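PDB 5C79: Arf-GAP from Mus musculus, which probably stimulates GTP hydrolysis by Arf1 in a phosphoinositide-dependent manner and binds PtdIns(4,5)P2 through its PH domain. Local coordinates for residues Cys61-Gly66 with Leu82-Cys87; Leu45-Asp50 with His104-His109; Ser39-Phe44 with Ile122-Asn127. One frame throughout, in Å; residues are numbered along the deposited sequence.

Contact 1 of 3, residues Cys61-Gly66 with Leu82-Cys87; sequences CAVKNG and LNLLTC
The backbone N of L84 donates to the carbonyl O of G66 over 3.0 Å, with an angle of 163° at the hydrogen; this is the single direct hydrogen bond between 61-66 and 82-87. N65 and G66, both with positive phi, have backbone angles close to those of a type I' turn, which folds strand 56-64 back on strand 67-70 as a tight hairpin. The L84 side chain packs against G66 O from the side, CB at 3.4 Å, with CG and CD1 also within about 4 Å. With CG of L84 anti to its own carbonyl carbon (chi1 -64°), the branch runs on to V63, where CD1 meets V63 CG1 at 4.0 Å and the two side chains cross at about a right angle. G66 O has a second donor, a water 2.9 Å away that also gives a proton to N83 OD1 at 2.6 Å. N83 OD1 also accepts from L85 N at 3.0 Å, the donor well above the amide's carbonyl plane. That bond makes an Asx turn, and it leads strand 80-83 into the short 3-10 segment 84-85; a backbone bond of 3.1 Å from T86 N to N83 O spans the same bend. The water and L84 N thus tie the hairpin turn to the end of the next strand. V63 and L84 both face S128 of helix 115-135 and L68 of strand 67-70, while C87 O accepts from K129 NZ of the same helix.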
loop_
_atom_site.group_PDB
_atom_site.type_symbol
_atom_site.label_atom_id
_atom_site.label_comp_id
_atom_site.label_asym_id
_atom_site.label_seq_id
_atom_site.Cartn_x
_atom_site.Cartn_y
_atom_site.Cartn_z
ATOM N N CYS A 61 -4.874 -2.199 6.342
ATOM C CA CYS A 61 -4.893 -1.519 5.043
ATOM C C CYS A 61 -5.923 -2.170 4.146
ATOM O O CYS A 61 -6.105 -3.375 4.188
ATOM C CB CYS A 61 -3.518 -1.620 4.378
ATOM S SG CYS A 61 -2.273 -0.655 5.219
ATOM N N ALA A 62 -6.566 -1.367 3.316
ATOM C CA ALA A 62 -7.508 -1.899 2.345
ATOM C C ALA A 62 -7.456 -1.073 1.056
ATOM O O ALA A 62 -7.330 0.151 1.112
ATOM C CB ALA A 62 -8.917 -1.905 2.910
ATOM N N VAL A 63 -7.636 -1.758 -0.057
ATOM C CA VAL A 63 -7.774 -1.136 -1.371
ATOM C C VAL A 63 -9.174 -1.372 -1.942
ATOM O O VAL A 63 -9.663 -2.513 -1.997
ATOM C CB VAL A 63 -6.751 -1.660 -2.382
ATOM C CG1 VAL A 63 -6.930 -0.945 -3.722
ATOM C CG2 VAL A 63 -5.348 -1.464 -1.861
ATOM N N LYS A 64 -9.826 -0.283 -2.309
ATOM C CA LYS A 64 -11.169 -0.336 -2.902
ATOM C C LYS A 64 -11.443 0.981 -3.603
ATOM O O LYS A 64 -11.063 2.047 -3.125
ATOM C CB LYS A 64 -12.256 -0.602 -1.867
ATOM C CG LYS A 64 -13.537 -1.163 -2.465
ATOM C CD LYS A 64 -14.411 -1.839 -1.431
ATOM C CE LYS A 64 -15.790 -2.136 -2.004
ATOM N NZ LYS A 64 -16.642 -2.741 -0.944
ATOM N N ASN A 65 -12.128 0.897 -4.733
ATOM C CA ASN A 65 -12.475 2.091 -5.527
ATOM C C ASN A 65 -11.306 3.039 -5.801
ATOM O O ASN A 65 -11.461 4.258 -5.744
ATOM C CB ASN A 65 -13.610 2.882 -4.838
ATOM C CG ASN A 65 -14.803 2.027 -4.488
ATOM O OD1 ASN A 65 -15.193 1.985 -3.339
ATOM N ND2 ASN A 65 -15.347 1.333 -5.439
ATOM N N GLY A 66 -10.125 2.483 -6.087
ATOM C CA GLY A 66 -8.959 3.261 -6.442
ATOM C C GLY A 66 -8.290 3.991 -5.301
ATOM O O GLY A 66 -7.453 4.853 -5.533
ATOM N N LEU A 82 -5.487 7.372 0.427
ATOM C CA LEU A 82 -4.549 7.692 -0.626
ATOM C C LEU A 82 -5.219 7.391 -1.962
ATOM O O LEU A 82 -5.691 6.287 -2.205
ATOM C CB LEU A 82 -3.253 6.921 -0.473
ATOM C CG LEU A 82 -2.415 7.244 0.765
ATOM C CD1 LEU A 82 -1.127 6.458 0.658
ATOM C CD2 LEU A 82 -2.124 8.734 0.903
ATOM N N ASN A 83 -5.273 8.407 -2.801
ATOM C CA ASN A 83 -5.796 8.283 -4.173
ATOM C C ASN A 83 -4.698 7.661 -5.030
ATOM O O ASN A 83 -3.638 8.264 -5.276
ATOM C CB ASN A 83 -6.207 9.670 -4.704
ATOM C CG ASN A 83 -6.432 9.701 -6.219
ATOM O OD1 ASN A 83 -6.587 8.672 -6.864
ATOM N ND2 ASN A 83 -6.380 10.925 -6.801
ATOM N N LEU A 84 -4.919 6.429 -5.463
ATOM C CA LEU A 84 -3.844 5.698 -6.171
ATOM C C LEU A 84 -3.501 6.252 -7.557
ATOM O O LEU A 84 -2.402 6.028 -8.052
ATOM C CB LEU A 84 -4.141 4.209 -6.239
ATOM C CG LEU A 84 -4.192 3.484 -4.868
ATOM C CD1 LEU A 84 -4.678 2.065 -5.037
ATOM C CD2 LEU A 84 -2.834 3.514 -4.195
ATOM N N LEU A 85 -4.366 7.075 -8.119
ATOM C CA LEU A 85 -3.964 7.808 -9.360
ATOM C C LEU A 85 -2.765 8.713 -9.228
ATOM O O LEU A 85 -2.062 8.973 -10.199
ATOM C CB LEU A 85 -5.150 8.612 -9.905
ATOM C CG LEU A 85 -6.177 7.825 -10.696
ATOM C CD1 LEU A 85 -7.400 8.685 -10.931
ATOM C CD2 LEU A 85 -5.582 7.359 -12.024
ATOM N N THR A 86 -2.534 9.239 -8.043
ATOM C CA THR A 86 -1.462 10.197 -7.841
ATOM C C THR A 86 -0.417 9.660 -6.888
ATOM O O THR A 86 0.264 10.424 -6.216
ATOM C CB THR A 86 -2.060 11.541 -7.397
ATOM O OG1 THR A 86 -2.911 11.368 -6.235
ATOM C CG2 THR A 86 -2.840 12.114 -8.527
ATOM N N CYS A 87 -0.347 8.319 -6.814
ATOM C CA CYS A 87 0.724 7.605 -6.116
ATOM C C CYS A 87 1.510 6.686 -7.015
ATOM O O CYS A 87 1.066 6.273 -8.082
ATOM C CB CYS A 87 0.214 6.791 -4.931
ATOM S SG CYS A 87 -0.646 7.775 -3.673
HETATM O O HOH W 1 -8.035 6.651 -7.678
#

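Contact 2 of 3, residues Leu45-Asp50 with His104-His109; sequences LLKKSD and HNRTYH. With PBU ((2R)-3-{[(R)-hydroxy{[(1R,2R,3S,4R,5R,6S)-2,3,6-trihydroxy-4,5-bis(phosphonooxy)cyclohexyl]oxy}phosphoryl]oxy}propane-1 ,2-diyl dibutanoate), chain C.
K48 and H109 join neighbouring antiparallel strands, 41-48 and 106-111, at the lipid-binding end of the PH-domain sheet. The short strand segments are already splaying here, at 128° between their directions. Between 45-50 and 104-109 one direct backbone bond forms, K48 N to H109 O at 3.0 Å, supplemented by a CA-H...O contact from K47; the second bond of this pair is replaced by a water, 2.9 Å from K48 O and 2.9 Å from H109 N. L46 with Q111 continues the pairing. On one side of the strands the CB atoms of K48 and H109 meet, and the polar ends then go elsewhere, K48 to the W56 ring as a cation-pi pair and H109 to D100. On the other side K47 and R106 bind the inositol phosphates. K47 leaves with CG anti to its backbone N, and its CD abuts the rim of the Y108 ring, 3.8 Å from CD2. Two bends, chi3 66° and chi4 79°, then carry NZ between the phosphates, 2.7 Å from O52 of the 5-phosphate and 2.9 Å from O43 of the 4-phosphate. R106 is extended, and its guanidinium lies flat over the Y108 ring, NE 3.8 Å above the centre, which limits its rotation. R53, R59, Q57, H72 and A73 also hydrogen-bond the lipid. O43 sits at the guanidinium edge, near its plane; NH1 reaches it weakly at 2.8 Å, while NH2 is modelled too close for its distance to be trusted. A water bonded to NH1 also donates to O43 and to O51 of the 5-phosphate.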
loop_
_atom_site.group_PDB
_atom_site.type_symbol
_atom_site.label_atom_id
_atom_site.label_comp_id
_atom_site.label_asym_id
_atom_site.label_seq_id
_atom_site.Cartn_x
_atom_site.Cartn_y
_atom_site.Cartn_z
ATOM N N LEU A 45 -0.347 -4.237 6.401
ATOM C CA LEU A 45 1.002 -3.923 5.950
ATOM C C LEU A 45 1.800 -3.409 7.156
ATOM O O LEU A 45 1.227 -2.804 8.057
ATOM C CB LEU A 45 0.988 -2.849 4.870
ATOM C CG LEU A 45 0.598 -3.358 3.474
ATOM C CD1 LEU A 45 0.370 -2.163 2.565
ATOM C CD2 LEU A 45 1.627 -4.287 2.888
ATOM N N LEU A 46 3.093 -3.700 7.189
ATOM C CA LEU A 46 4.011 -3.024 8.118
ATOM C C LEU A 46 4.297 -1.638 7.518
ATOM O O LEU A 46 4.630 -1.550 6.358
ATOM C CB LEU A 46 5.302 -3.824 8.291
ATOM C CG LEU A 46 5.153 -5.206 8.893
ATOM C CD1 LEU A 46 6.470 -5.952 8.835
ATOM C CD2 LEU A 46 4.682 -5.063 10.335
ATOM N N LYS A 47 4.152 -0.589 8.326
ATOM C CA LYS A 47 4.456 0.793 7.916
ATOM C C LYS A 47 5.568 1.298 8.802
ATOM O O LYS A 47 5.438 1.265 10.014
ATOM C CB LYS A 47 3.239 1.673 8.026
ATOM C CG LYS A 47 3.606 3.166 7.825
ATOM C CD LYS A 47 2.486 4.154 7.882
ATOM C CE LYS A 47 1.826 4.286 9.228
ATOM N NZ LYS A 47 2.487 5.087 10.287
ATOM N N LYS A 48 6.673 1.738 8.208
ATOM C CA LYS A 48 7.828 2.195 9.004
ATOM C C LYS A 48 7.538 3.547 9.655
ATOM O O LYS A 48 7.104 4.490 8.963
ATOM C CB LYS A 48 9.091 2.316 8.163
ATOM C CG LYS A 48 10.340 2.333 9.035
ATOM C CD LYS A 48 11.627 2.427 8.251
ATOM C CE LYS A 48 12.019 1.150 7.530
ATOM N NZ LYS A 48 12.389 0.070 8.491
ATOM N N SER A 49 7.758 3.640 10.970
ATOM C CA SER A 49 7.730 4.916 11.666
ATOM C C SER A 49 9.001 5.702 11.315
ATOM O O SER A 49 9.930 5.181 10.706
ATOM C CB SER A 49 7.658 4.730 13.178
ATOM O OG SER A 49 8.878 4.238 13.696
ATOM N N ASP A 50 9.052 6.949 11.742
ATOM C CA ASP A 50 10.302 7.728 11.645
ATOM C C ASP A 50 10.517 8.577 12.884
ATOM O O ASP A 50 9.617 8.677 13.733
ATOM C CB ASP A 50 10.295 8.592 10.367
ATOM C CG ASP A 50 11.697 9.030 9.927
ATOM O OD1 ASP A 50 12.705 8.383 10.303
ATOM O OD2 ASP A 50 11.803 10.018 9.178
ATOM N N HIS A 104 1.949 12.486 -3.188
ATOM C CA HIS A 104 2.354 13.862 -3.503
ATOM C C HIS A 104 3.077 14.603 -2.363
ATOM O O HIS A 104 3.943 15.428 -2.615
ATOM C CB HIS A 104 1.156 14.638 -4.000
ATOM C CG HIS A 104 0.142 14.909 -2.951
ATOM N ND1 HIS A 104 -0.806 13.990 -2.551
ATOM C CD2 HIS A 104 -0.071 16.021 -2.218
ATOM C CE1 HIS A 104 -1.570 14.539 -1.626
ATOM N NE2 HIS A 104 -1.133 15.765 -1.402
ATOM N N ASN A 105 2.743 14.270 -1.122
ATOM C CA ASN A 105 3.325 14.972 0.037
ATOM C C ASN A 105 4.042 14.087 1.060
ATOM O O ASN A 105 4.411 14.543 2.122
ATOM C CB ASN A 105 2.248 15.832 0.706
ATOM C CG ASN A 105 1.131 15.012 1.346
ATOM O OD1 ASN A 105 1.192 13.794 1.413
ATOM N ND2 ASN A 105 0.091 15.694 1.834
ATOM N N ARG A 106 4.215 12.819 0.724
ATOM C CA ARG A 106 4.793 11.848 1.628
ATOM C C ARG A 106 5.185 10.578 0.867
ATOM O O ARG A 106 4.450 10.146 -0.001
ATOM C CB ARG A 106 3.737 11.460 2.673
ATOM C CG ARG A 106 4.228 10.405 3.596
ATOM C CD ARG A 106 3.440 10.303 4.855
ATOM N NE ARG A 106 4.104 9.286 5.666
ATOM C CZ ARG A 106 3.677 8.865 6.846
ATOM N NH1 ARG A 106 2.597 9.365 7.388
ATOM N NH2 ARG A 106 4.351 7.911 7.480
ATOM N N THR A 107 6.257 9.937 1.297
ATOM C CA THR A 107 6.545 8.561 0.860
ATOM C C THR A 107 6.298 7.604 2.025
ATOM O O THR A 107 6.908 7.744 3.058
ATOM C CB THR A 107 7.971 8.436 0.311
ATOM O OG1 THR A 107 8.057 9.227 -0.879
ATOM C CG2 THR A 107 8.306 7.002 -0.045
ATOM N N TYR A 108 5.382 6.668 1.839
ATOM C CA TYR A 108 5.147 5.592 2.777
ATOM C C TYR A 108 6.124 4.455 2.536
ATOM O O TYR A 108 6.347 4.073 1.378
ATOM C CB TYR A 108 3.722 5.097 2.633
ATOM C CG TYR A 108 2.691 6.011 3.200
ATOM C CD1 TYR A 108 2.111 7.027 2.419
ATOM C CD2 TYR A 108 2.258 5.857 4.512
ATOM C CE1 TYR A 108 1.150 7.871 2.971
ATOM C CE2 TYR A 108 1.277 6.685 5.043
ATOM C CZ TYR A 108 0.754 7.707 4.284
ATOM O OH TYR A 108 -0.261 8.471 4.861
ATOM N N HIS A 109 6.730 3.925 3.604
ATOM C CA HIS A 109 7.625 2.765 3.487
ATOM C C HIS A 109 6.859 1.594 4.047
ATOM O O HIS A 109 6.576 1.575 5.250
ATOM C CB HIS A 109 8.930 2.925 4.254
ATOM C CG HIS A 109 9.645 4.174 3.898
ATOM N ND1 HIS A 109 10.160 4.385 2.637
ATOM C CD2 HIS A 109 9.852 5.316 4.589
ATOM C CE1 HIS A 109 10.707 5.584 2.582
ATOM N NE2 HIS A 109 10.532 6.174 3.752
HETATM P P1 PBU C . 4.370 5.609 18.352
HETATM P P4 PBU C . 3.649 8.407 10.926
HETATM P P5 PBU C . -0.241 6.176 12.898
HETATM C "C3'" PBU C . 5.978 6.391 20.244
HETATM C "C2'" PBU C . 6.475 7.813 20.363
HETATM O "O2'" PBU C . 7.873 7.860 20.026
HETATM C "C1'" PBU C . 6.091 8.345 21.752
HETATM O "O1'" PBU C . 5.657 9.688 21.591
HETATM C C1 PBU C . 3.849 6.462 15.842
HETATM O O1 PBU C . 3.858 6.700 17.253
HETATM C C2 PBU C . 5.040 7.140 15.125
HETATM O O2 PBU C . 5.146 8.557 15.275
HETATM C C3 PBU C . 4.918 6.942 13.647
HETATM O O3 PBU C . 5.994 7.644 12.970
HETATM C C4 PBU C . 3.507 7.390 13.246
HETATM O O4 PBU C . 3.443 7.183 11.892
HETATM C C5 PBU C . 2.341 6.633 13.825
HETATM O O5 PBU C . 1.029 7.068 13.372
HETATM C C6 PBU C . 2.462 6.866 15.302
HETATM O O6 PBU C . 1.430 6.086 15.838
HETATM C C7 PBU C . 8.812 7.233 20.964
HETATM O O7 PBU C . 8.955 6.021 20.995
HETATM C C8 PBU C . 9.657 8.116 21.853
HETATM C C9 PBU C . 10.905 8.494 21.075
HETATM C C10 PBU C . 10.492 9.060 19.735
HETATM C C11 PBU C . 4.334 10.165 21.948
HETATM O O11 PBU C . 3.370 9.419 21.953
HETATM C C12 PBU C . 4.194 11.617 22.320
HETATM C C13 PBU C . 5.175 11.906 23.450
HETATM C C14 PBU C . 6.555 12.234 22.925
HETATM O O41 PBU C . 5.115 8.761 10.705
HETATM O O42 PBU C . 2.686 9.422 11.519
HETATM O O43 PBU C . 3.243 7.758 9.633
HETATM O O51 PBU C . -0.936 7.223 12.043
HETATM O O52 PBU C . 0.447 5.114 12.048
HETATM O O53 PBU C . -1.072 5.535 13.927
HETATM O OP1 PBU C . 4.700 6.481 19.631
HETATM O OP2 PBU C . 5.575 4.885 17.777
HETATM O OP3 PBU C . 3.218 4.809 18.899
HETATM O O HOH W 2 0.685 7.728 9.214
HETATM O O HOH W 3 6.525 5.151 6.210
#

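Contact 3 of 3, residues Ser39-Phe44 with Ile122-Asn127; sequences SEKKGF and ISVLTN
V124 makes most of this contact through apolar packing, its two methyls set against the chain that leads into strand 41-48. CG1, anti to the backbone N (chi1 169°), lies against the backbone, 3.6 Å from S39 C and 3.8 Å from E40 C, and then meets K41 CB at 3.9 Å; CG2 approaches the same CB at 4.1 Å. One turn on, N127 CB rests on S39 CA at 4.2 Å. Cutting V124 back to an alanine is likely to open a gap beside the S39 and E40 backbone and take an apolar neighbour from K41 CB. The helix 115-135 is the C-terminal helix of the PH domain, which closes one end of the bent sheet, and here the first strand enters along its flank. Polar links come from the side-chain ends, with partners beyond the two segments: K41 NZ reaches an earlier part of the same helix, in a salt bridge with D117, and K41 makes a cation-pi pair with W121, also of that helix, while N127 bonds N34 through OD1 and the G38 carbonyl through ND2.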
loop_
_atom_site.group_PDB
_atom_site.type_symbol
_atom_site.label_atom_id
_atom_site.label_comp_id
_atom_site.label_asym_id
_atom_site.label_seq_id
_atom_site.Cartn_x
_atom_site.Cartn_y
_atom_site.Cartn_z
ATOM N N SER A 39 -8.472 -6.094 -7.993
ATOM C CA SER A 39 -8.204 -4.679 -7.726
ATOM C C SER A 39 -8.611 -4.218 -6.322
ATOM O O SER A 39 -8.492 -3.028 -6.018
ATOM C CB SER A 39 -8.929 -3.818 -8.770
ATOM O OG SER A 39 -10.326 -4.067 -8.740
ATOM N N GLU A 40 -9.081 -5.157 -5.492
ATOM C CA GLU A 40 -9.421 -4.931 -4.098
ATOM C C GLU A 40 -8.685 -5.919 -3.212
ATOM O O GLU A 40 -8.427 -7.061 -3.618
ATOM C CB GLU A 40 -10.927 -5.112 -3.878
ATOM C CG GLU A 40 -11.789 -4.166 -4.663
ATOM C CD GLU A 40 -13.289 -4.386 -4.470
ATOM O OE1 GLU A 40 -13.705 -5.304 -3.752
ATOM O OE2 GLU A 40 -14.067 -3.627 -5.077
ATOM N N LYS A 41 -8.326 -5.475 -2.009
ATOM C CA LYS A 41 -7.682 -6.319 -1.021
ATOM C C LYS A 41 -7.889 -5.714 0.374
ATOM O O LYS A 41 -7.788 -4.496 0.548
ATOM C CB LYS A 41 -6.184 -6.435 -1.302
ATOM C CG LYS A 41 -5.401 -7.381 -0.404
ATOM C CD LYS A 41 -3.977 -7.508 -0.881
ATOM C CE LYS A 41 -3.119 -8.340 0.031
ATOM N NZ LYS A 41 -3.473 -9.789 -0.063
ATOM N N LYS A 42 -8.123 -6.590 1.358
ATOM C CA LYS A 42 -8.183 -6.220 2.775
ATOM C C LYS A 42 -7.064 -6.966 3.448
ATOM O O LYS A 42 -6.933 -8.186 3.283
ATOM C CB LYS A 42 -9.513 -6.657 3.390
ATOM C CG LYS A 42 -10.726 -5.986 2.759
ATOM C CD LYS A 42 -12.016 -6.450 3.414
ATOM C CE LYS A 42 -13.233 -5.893 2.698
ATOM N NZ LYS A 42 -14.476 -6.384 3.352
ATOM N N GLY A 43 -6.259 -6.266 4.222
ATOM C CA GLY A 43 -5.210 -6.946 4.943
ATOM C C GLY A 43 -4.453 -6.043 5.890
ATOM O O GLY A 43 -5.003 -5.097 6.456
ATOM N N PHE A 44 -3.187 -6.359 6.031
ATOM C CA PHE A 44 -2.259 -5.604 6.864
ATOM C C PHE A 44 -0.972 -5.365 6.103
ATOM O O PHE A 44 -0.558 -6.149 5.256
ATOM C CB PHE A 44 -1.973 -6.392 8.132
ATOM C CG PHE A 44 -3.182 -6.600 8.995
ATOM C CD1 PHE A 44 -4.008 -7.713 8.825
ATOM C CD2 PHE A 44 -3.498 -5.686 9.957
ATOM C CE1 PHE A 44 -5.133 -7.885 9.628
ATOM C CE2 PHE A 44 -4.613 -5.849 10.763
ATOM C CZ PHE A 44 -5.433 -6.948 10.583
ATOM N N ILE A 122 1.357 -5.438 -4.325
ATOM C CA ILE A 122 1.816 -4.603 -5.440
ATOM C C ILE A 122 0.927 -4.807 -6.686
ATOM O O ILE A 122 0.582 -3.856 -7.382
ATOM C CB ILE A 122 3.280 -4.836 -5.740
ATOM C CG1 ILE A 122 4.113 -4.266 -4.584
ATOM C CG2 ILE A 122 3.690 -4.117 -7.012
ATOM C CD1 ILE A 122 5.574 -4.629 -4.663
ATOM N N SER A 123 0.536 -6.041 -6.928
ATOM C CA SER A 123 -0.370 -6.351 -8.065
ATOM C C SER A 123 -1.737 -5.673 -7.910
ATOM O O SER A 123 -2.248 -5.085 -8.872
ATOM C CB SER A 123 -0.548 -7.868 -8.208
ATOM O OG SER A 123 0.695 -8.469 -8.579
ATOM N N VAL A 124 -2.311 -5.769 -6.712
ATOM C CA VAL A 124 -3.615 -5.162 -6.433
ATOM C C VAL A 124 -3.532 -3.641 -6.529
ATOM O O VAL A 124 -4.410 -2.988 -7.129
ATOM C CB VAL A 124 -4.179 -5.588 -5.070
ATOM C CG1 VAL A 124 -5.391 -4.743 -4.692
ATOM C CG2 VAL A 124 -4.595 -7.069 -5.079
ATOM N N LEU A 125 -2.489 -3.061 -5.944
ATOM C CA LEU A 125 -2.308 -1.599 -6.028
ATOM C C LEU A 125 -2.204 -1.134 -7.482
ATOM O O LEU A 125 -2.814 -0.143 -7.892
ATOM C CB LEU A 125 -1.075 -1.158 -5.255
ATOM C CG LEU A 125 -1.230 -1.267 -3.722
ATOM C CD1 LEU A 125 0.133 -1.135 -3.053
ATOM C CD2 LEU A 125 -2.155 -0.180 -3.232
ATOM N N THR A 126 -1.414 -1.861 -8.259
ATOM C CA THR A 126 -1.281 -1.613 -9.703
ATOM C C THR A 126 -2.591 -1.718 -10.485
ATOM O O THR A 126 -2.946 -0.835 -11.295
ATOM C CB THR A 126 -0.233 -2.562 -10.345
ATOM O OG1 THR A 126 1.034 -2.295 -9.755
ATOM C CG2 THR A 126 -0.106 -2.261 -11.846
ATOM N N ASN A 127 -3.291 -2.810 -10.264
ATOM C CA ASN A 127 -4.554 -3.079 -10.889
ATOM C C ASN A 127 -5.594 -2.003 -10.568
ATOM O O ASN A 127 -6.371 -1.580 -11.446
ATOM C CB ASN A 127 -5.070 -4.443 -10.450
ATOM C CG ASN A 127 -4.307 -5.599 -11.089
ATOM O OD1 ASN A 127 -3.561 -5.406 -12.074
ATOM N ND2 ASN A 127 -4.509 -6.802 -10.563
#

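In the fold
From the N terminus, 39-44 and 45-50 follow each other, leading into, along and out of strand 41-48, and open contacts 3 and 2. The chain then turns back along strand 56-64, and contact 1 closes first, when 82-87 reaches 61-66. Contact 2 closes next with 104-109, and contact 3 last with helix segment 122-127, so the three loops nest without crossing. Contacts 2 and 3 use opposite ends of strand 41-48, their centres about 17 Å apart, one at the lipid and one at the helix. Contact 1 touches both: V63 N lies 2.8 Å from K41 O in the sheet, and L82 CD1 packs on Y108 CE1 at 3.5 Å.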